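Local coordinates for 6-phospho-beta-d glycosidase (PDB 5FOO), which probably hydrolyses the glycosidic bond of 6-phosphorylated beta-glucosides, as a member of glycoside hydrolase family 1, at residues 12-16 against 17-21; 32-35 against 36-40; 165-168 against 169-173; 424-427 against 428-431. The protein carries 1 engineered substitution. All coordinates share one frame; numbering follows the deposited sequence.

Contact 1 of 4, residues 12-16 against 17-21; sequences GATSG and PQSEG. With JAZ (6-phosphocyclophellitol), chain G.
Ser15 and Gln18 meet at the start of helix 16-19, a short helical turn reached through Thr14 and Ser15 from strand 9-13, the first strand of the TIM barrel. Ser15 is the N-cap. Ser15 OG takes a weak capping bond from Gln18 N at 3.4 Å. Ser15 OG also donates to Gln18 OE1 at 2.8 Å, in the plane of the amide carbonyl and on a lone pair, with a C=O...O angle of 106°. A chi1 of 71° puts the hydroxyl between backbone N and carbonyl carbon, within reach of both Gln18 N and Gln18 OE1.

The tight part of the contact is the first turn. Ser15 O receives Ser19 OG at 2.7 Å, from 36° above the carbonyl plane. It also receives weak bonds from the backbone N of Gln18 and of Ser19. Next to it, Glu20 N reaches Gly16 O at 2.9 Å. Glu20 OE2 lies 3.3 Å from Gly16 CA, a fit that the bare glycine allows.

The looser part is at Thr14, where Thr14 OG1 merely touches Ser19 CB at 3.5 Å. This side does not face solvent, since all the touching residues are buried. The Glu20 carboxylate is satisfied by Tyr99, Gln78 and a salt bridge to Arg81.

Gln18 carries the contact into the ligand pocket. Gln18 NE2 gives one bond to Trp422 O and another to O15 of 6-phosphocyclophellitol at 3.0 Å. Gln18 OE1, already holding the Ser15 hydroxyl, also accepts the proton of ligand O16 at 2.8 Å.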
loop_
_atom_site.group_PDB
_atom_site.type_symbol
_atom_site.label_atom_id
_atom_site.label_comp_id
_atom_site.label_asym_id
_atom_site.label_seq_id
_atom_site.Cartn_x
_atom_site.Cartn_y
_atom_site.Cartn_z
ATOM N N GLY A 12 -3.547 12.516 -0.124
ATOM C CA GLY A 12 -2.456 11.650 0.201
ATOM C C GLY A 12 -2.940 10.486 0.991
ATOM O O GLY A 12 -4.113 10.411 1.345
ATOM N N ALA A 13 -2.001 9.571 1.177
ATOM C CA ALA A 13 -2.184 8.299 1.761
ATOM C C ALA A 13 -1.299 8.109 3.033
ATOM O O ALA A 13 -0.136 8.548 3.093
ATOM C CB ALA A 13 -1.814 7.260 0.745
ATOM N N THR A 14 -1.889 7.381 3.986
ATOM C CA THR A 14 -1.300 6.906 5.232
ATOM C C THR A 14 -1.970 5.551 5.567
ATOM O O THR A 14 -2.685 4.983 4.720
ATOM C CB THR A 14 -1.408 7.983 6.337
ATOM O OG1 THR A 14 -0.635 7.622 7.462
ATOM C CG2 THR A 14 -2.857 8.256 6.789
ATOM N N SER A 15 -1.692 5.036 6.759
ATOM C CA SER A 15 -2.321 3.846 7.270
ATOM C C SER A 15 -2.595 4.021 8.768
ATOM O O SER A 15 -2.011 4.887 9.422
ATOM C CB SER A 15 -1.414 2.650 7.013
ATOM O OG SER A 15 -0.284 2.698 7.832
ATOM N N GLY A 16 -3.516 3.246 9.312
ATOM C CA GLY A 16 -3.825 3.274 10.762
ATOM C C GLY A 16 -2.542 3.066 11.622
ATOM O O GLY A 16 -2.259 3.847 12.548
ATOM N N PRO A 17 -1.768 2.021 11.316
ATOM C CA PRO A 17 -0.594 1.736 12.136
ATOM C C PRO A 17 0.483 2.834 12.088
ATOM O O PRO A 17 1.158 3.065 13.086
ATOM C CB PRO A 17 -0.078 0.410 11.564
ATOM C CG PRO A 17 -1.261 -0.222 10.918
ATOM C CD PRO A 17 -2.041 0.942 10.355
ATOM N N GLN A 18 0.642 3.513 10.962
ATOM C CA GLN A 18 1.714 4.457 10.801
ATOM C C GLN A 18 1.335 5.835 11.328
ATOM O O GLN A 18 2.221 6.647 11.552
ATOM C CB GLN A 18 2.115 4.540 9.363
ATOM C CG GLN A 18 2.627 3.219 8.839
ATOM C CD GLN A 18 2.971 3.268 7.383
ATOM O OE1 GLN A 18 2.147 2.904 6.518
ATOM N NE2 GLN A 18 4.224 3.658 7.081
ATOM N N SER A 19 0.030 6.107 11.538
ATOM C CA SER A 19 -0.393 7.412 11.927
ATOM C C SER A 19 -1.041 7.466 13.314
ATOM O O SER A 19 -0.892 8.466 13.996
ATOM C CB SER A 19 -1.357 7.959 10.855
ATOM O OG SER A 19 -2.525 7.131 10.764
ATOM N N GLU A 20 -1.795 6.434 13.706
ATOM C CA GLU A 20 -2.723 6.566 14.842
ATOM C C GLU A 20 -2.075 6.666 16.201
ATOM O O GLU A 20 -2.465 7.501 17.026
ATOM C CB GLU A 20 -3.683 5.380 14.912
ATOM C CG GLU A 20 -4.803 5.373 13.867
ATOM C CD GLU A 20 -5.583 4.067 13.807
ATOM O OE1 GLU A 20 -5.464 3.254 14.788
ATOM O OE2 GLU A 20 -6.364 3.865 12.815
ATOM N N GLY A 21 -1.105 5.785 16.442
ATOM C CA GLY A 21 -0.678 5.488 17.822
ATOM C C GLY A 21 -1.526 4.349 18.367
ATOM O O GLY A 21 -2.561 4.020 17.791
HETATM C C2 JAZ G . 5.589 3.065 3.445
HETATM C C3 JAZ G . 4.116 2.725 3.134
HETATM C C4 JAZ G . 4.023 1.781 1.940
HETATM C C5 JAZ G . 4.670 2.356 0.688
HETATM C C6 JAZ G . 6.083 2.813 0.982
HETATM C C7 JAZ G . 6.161 3.734 2.200
HETATM C C8 JAZ G . 7.559 4.311 2.403
HETATM O O9 JAZ G . 8.434 3.217 2.664
HETATM P P10 JAZ G . 9.697 3.447 3.600
HETATM O O11 JAZ G . 10.325 2.101 3.681
HETATM O O12 JAZ G . 9.331 4.160 4.835
HETATM O O13 JAZ G . 10.552 4.398 2.883
HETATM O O14 JAZ G . 6.940 1.672 1.119
HETATM O O15 JAZ G . 5.679 4.005 4.520
HETATM O O16 JAZ G . 3.599 2.079 4.270
HETATM O O17 JAZ G . 2.668 1.452 1.686
#

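Contact 2 of 4, residues 32-35 against 36-40; sequences DYWY and EEEPD
Trp34 O is gripped by two backbone donors at the end of helix 30-37. Glu38 N bonds Trp34 O at 2.9 Å, and Glu37 N adds a weak bond to Trp34 O at 3.3 Å. Glu38 is the first residue to leave helical geometry.

The side chains pair four residues apart. Trp34 NE1 makes a weak bond to Glu38 OE2 at 3.5 Å. Water 1 joins the same two groups: it donates to Glu38 OE2 at 2.9 Å and weakly accepts from Trp34 NE1. Both oxygens lie near the indole plane, at its edge.

Tyr33 and Glu37 meet differently. Glu37 CG, beside its own backbone N (chi1 -63°), lies over one face of the Tyr33 ring, 3.8 Å from the ring centroid. This is a CH-pi contact. The bend at chi2 then sets the carboxylate 8° from parallel to the ring. Pro39 CB makes a second, off-centre CH-pi contact, 4.2 Å from the Tyr35 ring centroid.

Tyr180 meets both Tyr33 and Trp34 edge-to-face, while Glu36 forms salt bridges with Arg22 and Arg28. Glu36 and Glu37 carry negative charge in the last turn of the helix, where the helix dipole would probably disfavour it; the arginines at Glu36 may offset part of that.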
loop_
_atom_site.group_PDB
_atom_site.type_symbol
_atom_site.label_atom_id
_atom_site.label_comp_id
_atom_site.label_asym_id
_atom_site.label_seq_id
_atom_site.Cartn_x
_atom_site.Cartn_y
_atom_site.Cartn_z
ATOM N N ASP A 32 3.420 -3.811 16.298
ATOM C CA ASP A 32 3.352 -3.433 17.673
ATOM C C ASP A 32 4.101 -4.485 18.499
ATOM O O ASP A 32 4.847 -4.127 19.425
ATOM C CB ASP A 32 1.925 -3.390 18.223
ATOM C CG ASP A 32 0.984 -2.500 17.431
ATOM O OD1 ASP A 32 1.405 -1.408 17.007
ATOM O OD2 ASP A 32 -0.203 -2.894 17.285
ATOM N N TYR A 33 3.852 -5.760 18.195
ATOM C CA TYR A 33 4.471 -6.864 18.915
ATOM C C TYR A 33 5.989 -6.901 18.761
ATOM O O TYR A 33 6.763 -7.051 19.765
ATOM C CB TYR A 33 3.925 -8.206 18.452
ATOM C CG TYR A 33 4.594 -9.360 19.151
ATOM C CD1 TYR A 33 4.296 -9.632 20.488
ATOM C CD2 TYR A 33 5.474 -10.214 18.465
ATOM C CE1 TYR A 33 4.887 -10.706 21.141
ATOM C CE2 TYR A 33 6.065 -11.300 19.099
ATOM C CZ TYR A 33 5.773 -11.519 20.447
ATOM O OH TYR A 33 6.318 -12.557 21.093
ATOM N N TRP A 34 6.384 -6.782 17.499
ATOM C CA TRP A 34 7.768 -6.711 17.125
ATOM C C TRP A 34 8.545 -5.603 17.820
ATOM O O TRP A 34 9.676 -5.826 18.288
ATOM C CB TRP A 34 7.931 -6.578 15.603
ATOM C CG TRP A 34 9.227 -7.216 15.034
ATOM C CD1 TRP A 34 10.146 -7.999 15.691
ATOM C CD2 TRP A 34 9.686 -7.110 13.693
ATOM N NE1 TRP A 34 11.149 -8.370 14.823
ATOM C CE2 TRP A 34 10.891 -7.825 13.599
ATOM C CE3 TRP A 34 9.214 -6.423 12.561
ATOM C CZ2 TRP A 34 11.602 -7.925 12.414
ATOM C CZ3 TRP A 34 9.919 -6.539 11.364
ATOM C CH2 TRP A 34 11.082 -7.282 11.299
ATOM N N TYR A 35 7.983 -4.400 17.855
ATOM C CA TYR A 35 8.589 -3.340 18.603
ATOM C C TYR A 35 8.679 -3.659 20.111
ATOM O O TYR A 35 9.680 -3.297 20.750
ATOM C CB TYR A 35 7.929 -1.986 18.345
ATOM C CG TYR A 35 8.570 -0.888 19.147
ATOM C CD1 TYR A 35 9.739 -0.283 18.696
ATOM C CD2 TYR A 35 8.064 -0.529 20.384
ATOM C CE1 TYR A 35 10.381 0.698 19.447
ATOM C CE2 TYR A 35 8.683 0.436 21.173
ATOM C CZ TYR A 35 9.841 1.037 20.707
ATOM O OH TYR A 35 10.440 2.004 21.443
ATOM N N GLU A 36 7.662 -4.280 20.684
ATOM C CA GLU A 36 7.728 -4.649 22.120
ATOM C C GLU A 36 8.907 -5.592 22.425
ATOM O O GLU A 36 9.607 -5.420 23.427
ATOM C CB GLU A 36 6.434 -5.274 22.615
ATOM C CG GLU A 36 5.307 -4.274 22.832
ATOM C CD GLU A 36 4.036 -4.920 23.384
ATOM O OE1 GLU A 36 4.027 -6.118 23.746
ATOM O OE2 GLU A 36 2.993 -4.252 23.379
ATOM N N GLU A 37 9.162 -6.502 21.501
ATOM C CA GLU A 37 10.198 -7.537 21.659
ATOM C C GLU A 37 11.594 -7.082 21.287
ATOM O O GLU A 37 12.530 -7.455 21.963
ATOM C CB GLU A 37 9.879 -8.766 20.804
ATOM C CG GLU A 37 8.612 -9.452 21.192
ATOM C CD GLU A 37 8.673 -10.003 22.598
ATOM O OE1 GLU A 37 9.493 -10.896 22.845
ATOM O OE2 GLU A 37 7.904 -9.551 23.446
ATOM N N GLU A 38 11.741 -6.259 20.235
ATOM C CA GLU A 38 13.079 -5.867 19.687
ATOM C C GLU A 38 13.164 -4.428 19.279
ATOM O O GLU A 38 13.316 -4.149 18.122
ATOM C CB GLU A 38 13.421 -6.779 18.495
ATOM C CG GLU A 38 13.256 -8.284 18.794
ATOM C CD GLU A 38 13.832 -9.172 17.720
ATOM O OE1 GLU A 38 15.016 -8.979 17.428
ATOM O OE2 GLU A 38 13.119 -10.044 17.152
ATOM N N PRO A 39 13.071 -3.495 20.235
ATOM C CA PRO A 39 13.045 -2.060 19.948
ATOM C C PRO A 39 14.258 -1.532 19.230
ATOM O O PRO A 39 14.172 -0.513 18.470
ATOM C CB PRO A 39 12.905 -1.403 21.318
ATOM C CG PRO A 39 13.149 -2.458 22.317
ATOM C CD PRO A 39 12.963 -3.779 21.689
ATOM N N ASP A 40 15.390 -2.217 19.392
ATOM C CA ASP A 40 16.605 -1.656 18.811
ATOM C C ASP A 40 16.706 -1.956 17.297
ATOM O O ASP A 40 17.543 -1.356 16.617
ATOM C CB ASP A 40 17.869 -2.010 19.621
ATOM C CG ASP A 40 17.946 -3.441 19.967
ATOM O OD1 ASP A 40 17.734 -4.265 19.050
ATOM O OD2 ASP A 40 18.177 -3.719 21.168
HETATM O O HOH W 1 13.618 -10.530 14.287
#

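Contact 3 of 4, residues 165-168 against 169-173; sequences EPMV and VVEGS. With JAZ (6-phosphocyclophellitol), chain G.
This is local packing between residues three and four apart in helix 166-174, which follows the fourth barrel strand and starts beside the ligand pocket. The first turns are held by regular backbone bonds. Val170 N reaches Pro166 O at 3.1 Å, Glu171 N reaches Met167 O at 2.9 Å, and Gly172 N reaches Val168 O at 2.8 Å. Glu165 is the N-cap residue, and its O accepts weak bonds from Val168 N and Val169 N.

The side-chain contact is mainly Met167 on Val170. Met167 leaves the backbone with CG opposite its N (chi1 -175°), then bends at chi2 (56°) and chi3. The bends bring Met167 SD alongside Val170, 3.8 Å from Val170 CB and equally near Val170 CG1. The other branch, Val170 CG2, packs 3.4 Å from Pro166 O. Met167 CG also runs past the Glu171 carboxylate at van der Waals distance. That carboxylate is held by Trp247 of helix 235-258, and helix 186-208 packs against Val170.

The end of the Glu165 side chain leads away from the helix, to the ligand. Glu165 OE1 accepts the proton of O17 of 6-phosphocyclophellitol at 3.1 Å. Glu165 OE2 is fixed by Asn224 and Tyr299, so both carboxylate oxygens are engaged. The helix thus begins directly behind a ligand-binding side chain, and its buried apolar side ties that start to the surrounding helices. The sequence Asn164-Glu165-Pro166 matches the NEP motif at the end of the fourth barrel strand of family 1 glycoside hydrolases, whose glutamate serves as general acid/base in the family, so Glu165 probably has that role.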
loop_
_atom_site.group_PDB
_atom_site.type_symbol
_atom_site.label_atom_id
_atom_site.label_comp_id
_atom_site.label_asym_id
_atom_site.label_seq_id
_atom_site.Cartn_x
_atom_site.Cartn_y
_atom_site.Cartn_z
ATOM N N GLU A 165 -0.644 -3.668 -0.858
ATOM C CA GLU A 165 0.527 -4.439 -1.302
ATOM C C GLU A 165 0.692 -5.792 -0.628
ATOM O O GLU A 165 1.639 -6.024 0.171
ATOM C CB GLU A 165 1.808 -3.624 -1.173
ATOM C CG GLU A 165 1.836 -2.331 -1.933
ATOM C CD GLU A 165 2.998 -1.386 -1.452
ATOM O OE1 GLU A 165 3.159 -0.957 -0.217
ATOM O OE2 GLU A 165 3.745 -1.034 -2.361
ATOM N N PRO A 166 -0.230 -6.693 -0.944
ATOM C CA PRO A 166 -0.147 -7.975 -0.383
ATOM C C PRO A 166 1.143 -8.726 -0.699
ATOM O O PRO A 166 1.603 -9.487 0.179
ATOM C CB PRO A 166 -1.391 -8.667 -0.893
ATOM C CG PRO A 166 -1.687 -8.018 -2.168
ATOM C CD PRO A 166 -1.380 -6.581 -1.848
ATOM N N MET A 167 1.784 -8.472 -1.837
ATOM C CA MET A 167 3.097 -9.154 -2.095
ATOM C C MET A 167 4.202 -8.668 -1.151
ATOM O O MET A 167 5.161 -9.362 -0.926
ATOM C CB MET A 167 3.562 -8.989 -3.562
ATOM C CG MET A 167 4.863 -9.797 -3.914
ATOM S SD MET A 167 4.629 -11.537 -3.537
ATOM C CE MET A 167 3.870 -12.059 -5.037
ATOM N N VAL A 168 4.102 -7.436 -0.651
ATOM C CA VAL A 168 5.003 -6.917 0.372
ATOM C C VAL A 168 4.829 -7.683 1.710
ATOM O O VAL A 168 5.789 -7.921 2.403
ATOM C CB VAL A 168 4.880 -5.385 0.574
ATOM C CG1 VAL A 168 5.748 -4.910 1.712
ATOM C CG2 VAL A 168 5.259 -4.637 -0.724
ATOM N N VAL A 169 3.614 -8.059 2.068
ATOM C CA VAL A 169 3.395 -8.921 3.228
ATOM C C VAL A 169 4.034 -10.329 3.022
ATOM O O VAL A 169 4.640 -10.879 3.956
ATOM C CB VAL A 169 1.893 -9.093 3.482
ATOM C CG1 VAL A 169 1.615 -10.151 4.534
ATOM C CG2 VAL A 169 1.299 -7.780 3.959
ATOM N N VAL A 170 3.820 -10.911 1.848
ATOM C CA VAL A 170 4.347 -12.186 1.516
ATOM C C VAL A 170 5.889 -12.119 1.638
ATOM O O VAL A 170 6.470 -12.979 2.262
ATOM C CB VAL A 170 4.041 -12.516 0.077
ATOM C CG1 VAL A 170 4.849 -13.728 -0.422
ATOM C CG2 VAL A 170 2.563 -12.763 -0.139
ATOM N N GLU A 171 6.515 -11.100 1.031
ATOM C CA GLU A 171 7.948 -10.960 1.025
ATOM C C GLU A 171 8.494 -10.614 2.382
ATOM O O GLU A 171 9.385 -11.337 2.887
ATOM C CB GLU A 171 8.442 -10.000 -0.082
ATOM C CG GLU A 171 8.271 -10.739 -1.425
ATOM C CD GLU A 171 8.793 -10.026 -2.690
ATOM O OE1 GLU A 171 9.113 -8.804 -2.536
ATOM O OE2 GLU A 171 8.866 -10.721 -3.817
ATOM N N GLY A 172 7.902 -9.599 3.016
ATOM C CA GLY A 172 8.287 -9.160 4.360
ATOM C C GLY A 172 8.266 -10.237 5.425
ATOM O O GLY A 172 9.281 -10.395 6.182
ATOM N N SER A 173 7.155 -10.964 5.509
ATOM C CA SER A 173 6.953 -11.955 6.531
ATOM C C SER A 173 7.651 -13.298 6.207
ATOM O O SER A 173 8.110 -14.017 7.119
ATOM C CB SER A 173 5.432 -12.161 6.823
ATOM O OG SER A 173 4.902 -11.141 7.710
HETATM C C2 JAZ G . 5.589 3.065 3.445
HETATM C C3 JAZ G . 4.116 2.725 3.134
HETATM C C4 JAZ G . 4.023 1.781 1.940
HETATM C C5 JAZ G . 4.670 2.356 0.688
HETATM C C6 JAZ G . 6.083 2.813 0.982
HETATM C C7 JAZ G . 6.161 3.734 2.200
HETATM C C8 JAZ G . 7.559 4.311 2.403
HETATM O O9 JAZ G . 8.434 3.217 2.664
HETATM P P10 JAZ G . 9.697 3.447 3.600
HETATM O O11 JAZ G . 10.325 2.101 3.681
HETATM O O12 JAZ G . 9.331 4.160 4.835
HETATM O O13 JAZ G . 10.552 4.398 2.883
HETATM O O14 JAZ G . 6.940 1.672 1.119
HETATM O O15 JAZ G . 5.679 4.005 4.520
HETATM O O16 JAZ G . 3.599 2.079 4.270
HETATM O O17 JAZ G . 2.668 1.452 1.686
#

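Contact 4 of 4, residues 424-427 against 428-431; sequences WLNA and YKNR. With JAZ (6-phosphocyclophellitol), chain G.
Ala427 at phi 43° and psi -121°, followed by Tyr428, folds the chain into a type II' beta turn that brings Asn426 against Lys429. Lys429 N bonds Asn426 O at 2.8 Å, nearly along the C=O axis. Lys429 CB touches Asn426 O at 3.2 Å, while the rest of the lysine chain extends away.

Water 2 spans the next residues. It accepts from Asn430 N at 2.8 Å and lies at the same distance from Ala427 O, to which it can donate.

Arg431 folds back on Tyr428. Arg431 NE donates to Tyr428 O at 3.0 Å, close to the guanidinium plane and on a lone pair of the carbonyl. One guanidinium face lies over Tyr428 CD1. Arg431 NH1 also forms a salt bridge with Asp420, and Tyr428 OH bonds Ser52.

Just before the turn, Ala427 N bonds Trp424 O at 2.8 Å. The Trp424 indole presents its edge to the ligand, and Trp424 NE1 gives a hydrogen bond to O16 of 6-phosphocyclophellitol at 3.0 Å. The turn lies in the loop after strand 410-416, the last barrel strand; that loop supplies Ser423, Trp424 and Tyr432 to the ligand pocket of this TIM-barrel enzyme.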
loop_
_atom_site.group_PDB
_atom_site.type_symbol
_atom_site.label_atom_id
_atom_site.label_comp_id
_atom_site.label_asym_id
_atom_site.label_seq_id
_atom_site.Cartn_x
_atom_site.Cartn_y
_atom_site.Cartn_z
ATOM N N TRP A 424 7.666 1.858 9.896
ATOM C CA TRP A 424 7.998 0.488 10.142
ATOM C C TRP A 424 9.439 0.485 10.803
ATOM O O TRP A 424 9.750 1.366 11.655
ATOM C CB TRP A 424 7.896 -0.298 8.806
ATOM C CG TRP A 424 6.607 0.003 8.041
ATOM C CD1 TRP A 424 6.500 0.569 6.812
ATOM C CD2 TRP A 424 5.249 -0.275 8.475
ATOM N NE1 TRP A 424 5.180 0.628 6.428
ATOM C CE2 TRP A 424 4.390 0.136 7.430
ATOM C CE3 TRP A 424 4.691 -0.799 9.636
ATOM C CZ2 TRP A 424 3.000 0.071 7.537
ATOM C CZ3 TRP A 424 3.278 -0.900 9.743
ATOM C CH2 TRP A 424 2.456 -0.458 8.694
ATOM N N LEU A 425 10.326 -0.396 10.336
ATOM C CA LEU A 425 11.692 -0.463 10.887
ATOM C C LEU A 425 12.420 0.867 10.772
ATOM O O LEU A 425 13.140 1.224 11.692
ATOM C CB LEU A 425 12.491 -1.599 10.259
ATOM C CG LEU A 425 11.921 -2.957 10.598
ATOM C CD1 LEU A 425 12.690 -4.003 9.827
ATOM C CD2 LEU A 425 11.961 -3.248 12.094
ATOM N N ASN A 426 12.161 1.667 9.746
ATOM C CA ASN A 426 12.792 2.981 9.675
ATOM C C ASN A 426 12.164 4.097 10.451
ATOM O O ASN A 426 12.694 5.251 10.456
ATOM C CB ASN A 426 12.937 3.382 8.221
ATOM C CG ASN A 426 13.697 2.356 7.456
ATOM O OD1 ASN A 426 13.163 1.648 6.639
ATOM N ND2 ASN A 426 14.930 2.214 7.794
ATOM N N ALA A 427 11.026 3.805 11.090
ATOM C CA ALA A 427 10.378 4.795 11.949
ATOM C C ALA A 427 10.409 6.154 11.254
ATOM O O ALA A 427 9.950 6.221 10.149
ATOM C CB ALA A 427 11.039 4.818 13.329
ATOM N N TYR A 428 11.003 7.191 11.849
ATOM C CA TYR A 428 11.013 8.548 11.314
ATOM C C TYR A 428 12.365 8.934 10.759
ATOM O O TYR A 428 12.668 10.102 10.631
ATOM C CB TYR A 428 10.587 9.547 12.448
ATOM C CG TYR A 428 9.088 9.474 12.765
ATOM C CD1 TYR A 428 8.150 10.226 12.049
ATOM C CD2 TYR A 428 8.621 8.643 13.778
ATOM C CE1 TYR A 428 6.773 10.120 12.320
ATOM C CE2 TYR A 428 7.263 8.527 14.079
ATOM C CZ TYR A 428 6.343 9.248 13.352
ATOM O OH TYR A 428 5.022 9.087 13.705
ATOM N N LYS A 429 13.232 7.959 10.493
ATOM C CA LYS A 429 14.484 8.270 9.811
ATOM C C LYS A 429 14.273 9.124 8.546
ATOM O O LYS A 429 14.903 10.162 8.371
ATOM C CB LYS A 429 15.157 6.968 9.407
ATOM C CG LYS A 429 16.527 7.159 8.801
ATOM C CD LYS A 429 17.076 5.802 8.378
ATOM C CE LYS A 429 18.463 6.068 7.780
ATOM N NZ LYS A 429 19.090 4.800 7.434
ATOM N N ASN A 430 13.409 8.657 7.665
ATOM C CA ASN A 430 13.146 9.365 6.434
ATOM C C ASN A 430 11.706 9.900 6.446
ATOM O O ASN A 430 10.785 9.154 6.757
ATOM C CB ASN A 430 13.324 8.458 5.234
ATOM C CG ASN A 430 14.672 7.743 5.219
ATOM O OD1 ASN A 430 14.741 6.502 5.355
ATOM N ND2 ASN A 430 15.712 8.489 5.013
ATOM N N ARG A 431 11.582 11.203 6.162
ATOM C CA ARG A 431 10.321 11.964 6.202
ATOM C C ARG A 431 9.800 12.053 4.787
ATOM O O ARG A 431 10.562 12.353 3.895
ATOM C CB ARG A 431 10.557 13.350 6.797
ATOM C CG ARG A 431 11.314 13.381 8.148
ATOM C CD ARG A 431 10.530 12.593 9.166
ATOM N NE ARG A 431 11.039 12.671 10.533
ATOM C CZ ARG A 431 10.580 13.468 11.474
ATOM N NH1 ARG A 431 9.591 14.345 11.249
ATOM N NH2 ARG A 431 11.134 13.405 12.666
HETATM C C2 JAZ G . 5.589 3.065 3.445
HETATM C C3 JAZ G . 4.116 2.725 3.134
HETATM C C4 JAZ G . 4.023 1.781 1.940
HETATM C C5 JAZ G . 4.670 2.356 0.688
HETATM C C6 JAZ G . 6.083 2.813 0.982
HETATM C C7 JAZ G . 6.161 3.734 2.200
HETATM C C8 JAZ G . 7.559 4.311 2.403
HETATM O O9 JAZ G . 8.434 3.217 2.664
HETATM P P10 JAZ G . 9.697 3.447 3.600
HETATM O O11 JAZ G . 10.325 2.101 3.681
HETATM O O12 JAZ G . 9.331 4.160 4.835
HETATM O O13 JAZ G . 10.552 4.398 2.883
HETATM O O14 JAZ G . 6.940 1.672 1.119
HETATM O O15 JAZ G . 5.679 4.005 4.520
HETATM O O16 JAZ G . 3.599 2.079 4.270
HETATM O O17 JAZ G . 2.668 1.452 1.686
HETATM O O HOH W 2 11.497 6.629 7.866
#

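Contacts 1, 3 and 4 are buried and reach the same ligand from loops and helix starts that follow the first, fourth and last barrel strands. Contact 2 lies further out, about 22 Å between its centre and that of the chain, and has exposed glutamates. Contacts 1 and 4 touch directly: Gln18 OE1 comes within 3.1 Å of Trp424 CZ2, a packing contact. Contact 2 joins contact 4 through Trp34 CH2 and Leu425 CD1, 3.9 Å apart. Chemistry follows place. Hydroxyl and amide bonds dominate contact 1, helix backbone bonds and apolar packing contact 3, with one carboxylate at the ligand, and aromatic-acidic pairs contact 2. Contact 4 relies on a backbone turn and a water.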